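Local coordinates for protein Nab2 (Chaetomium thermophilum, PDB 4LJ0) that binds polyadenosine RNA through tandem CCCH zinc fingers, three of which, fingers 3 to 5, make up this fragment of the longer protein, at the zinc ion site. Coordinates in Å, arbitrary orientation; residue numbers count along the deposited sequence, not the author numbering.

The zinc ion site. Residues 5, 7-8, 11, 13, 16, 18, 20. With ZN (zinc ion), chain B.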
# COMPACT_ATOMS: atom_id res chain seq x y z
N CYS A 5 -2.36 -3.10 8.80
CA CYS A 5 -3.71 -2.66 8.51
C CYS A 5 -3.65 -1.62 7.39
O CYS A 5 -2.90 -0.65 7.49
CB CYS A 5 -4.36 -2.06 9.75
SG CYS A 5 -6.06 -1.51 9.51
N TYR A 7 -6.04 0.26 6.51
CA TYR A 7 -7.02 1.30 6.79
C TYR A 7 -6.49 2.33 7.77
O TYR A 7 -6.91 3.49 7.77
CB TYR A 7 -8.31 0.68 7.33
CG TYR A 7 -8.99 -0.21 6.32
CD1 TYR A 7 -9.67 0.33 5.24
CD2 TYR A 7 -8.95 -1.60 6.44
CE1 TYR A 7 -10.29 -0.48 4.31
CE2 TYR A 7 -9.57 -2.41 5.52
CZ TYR A 7 -10.24 -1.85 4.45
OH TYR A 7 -10.86 -2.65 3.52
N TRP A 8 -5.55 1.90 8.62
CA TRP A 8 -4.90 2.81 9.56
C TRP A 8 -4.30 3.96 8.76
O TRP A 8 -3.75 3.74 7.69
CB TRP A 8 -3.81 2.06 10.33
CG TRP A 8 -3.23 2.86 11.45
CD1 TRP A 8 -3.65 2.87 12.74
CD2 TRP A 8 -2.14 3.78 11.37
NE1 TRP A 8 -2.88 3.73 13.48
CE2 TRP A 8 -1.95 4.31 12.66
CE3 TRP A 8 -1.30 4.21 10.33
CZ2 TRP A 8 -0.95 5.24 12.94
CZ3 TRP A 8 -0.32 5.13 10.62
CH2 TRP A 8 -0.15 5.64 11.91
N CYS A 11 -8.81 3.16 10.62
CA CYS A 11 -9.37 1.84 10.85
C CYS A 11 -10.61 1.94 11.74
O CYS A 11 -10.55 2.52 12.82
CB CYS A 11 -8.33 0.93 11.49
SG CYS A 11 -8.90 -0.76 11.73
N ASN A 13 -12.47 -0.78 12.73
CA ASN A 13 -12.70 -2.03 13.44
C ASN A 13 -11.92 -2.04 14.75
O ASN A 13 -10.70 -2.22 14.74
CB ASN A 13 -12.28 -3.22 12.57
CG ASN A 13 -12.62 -4.56 13.20
OD1 ASN A 13 -12.95 -4.65 14.38
ND2 ASN A 13 -12.53 -5.62 12.40
N CYS A 16 -9.66 -4.98 15.18
CA CYS A 16 -8.80 -5.28 14.04
C CYS A 16 -7.57 -6.04 14.50
O CYS A 16 -6.93 -5.66 15.47
CB CYS A 16 -8.38 -3.99 13.33
SG CYS A 16 -7.46 -4.29 11.81
N PHE A 18 -5.02 -6.81 12.35
CA PHE A 18 -3.88 -6.41 11.55
C PHE A 18 -3.04 -5.41 12.32
O PHE A 18 -3.51 -4.79 13.28
CB PHE A 18 -4.34 -5.85 10.20
CG PHE A 18 -4.92 -6.89 9.28
CD1 PHE A 18 -6.21 -7.36 9.47
CD2 PHE A 18 -4.18 -7.40 8.22
CE1 PHE A 18 -6.75 -8.32 8.63
CE2 PHE A 18 -4.71 -8.36 7.38
CZ PHE A 18 -6.00 -8.82 7.59
N HIS A 20 -1.32 -2.31 13.73
CA HIS A 20 -1.42 -0.86 13.82
C HIS A 20 -0.18 -0.33 14.51
O HIS A 20 0.25 -0.90 15.52
CB HIS A 20 -2.64 -0.44 14.64
CG HIS A 20 -3.95 -0.86 14.04
ND1 HIS A 20 -5.16 -0.34 14.46
CD2 HIS A 20 -4.25 -1.74 13.06
CE1 HIS A 20 -6.14 -0.89 13.76
NE2 HIS A 20 -5.61 -1.74 12.91
ZN ZN B . -6.99 -1.98 11.52
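A CCCH zinc finger, the first of the three in this fragment, wraps its chain around one zinc ion in the spacing C-X5-C-X4-C-X3-H. Cys5, Cys11, Cys16 and His20 all lie in loop, so the metal does the work that a hydrophobic core does in a larger domain. The cysteines suit this task because a soft, probably deprotonated sulfur binds zinc strongly: Cys5 SG and Cys11 SG each sit 2.3 Å from ZN, and Cys16 SG sits 2.4 Å from it. All three reach inward in the same way, with SG anti to the backbone N. His20 differs, its CG being anti to the carbonyl carbon and beside the backbone N (chi1 -63°). That torsion, with the ring turned by chi2 of -166°, points the imidazole tip at the metal, and the ring nitrogen NE2 binds ZN at 2.0 Å. Histidine suits this place because its longer side chain ends in a rigid ring whose nitrogen, probably neutral, completes the tetrahedron without adding another negative charge. The other ring nitrogen, ND1, faces away from the ion. The four ligands form a nearly regular tetrahedron, its widest angle, 117°, lying between His20 NE2 and Cys11 SG.

Backbone amides form a second shell around the sulfurs of Cys5 and Cys16. Tyr7 N donates to Cys5 SG at 3.5 Å, and Trp8 N adds a weak bond to the same sulfur at 3.6 Å. A similar weak bond joins Phe18 N to Cys16 SG at 3.5 Å. Such N-H groups probably offset part of the thiolate charge, and they tie the turns after Cys5 and Cys16 to the metal centre. Because Tyr7, Trp8 and Phe18 contribute here through the backbone N-H, this role does not depend on their side chains. By joining four separated points of a short, irregular chain, zinc holds the finger in shape and so sets the framework on which a polyadenosine-binding surface can be displayed.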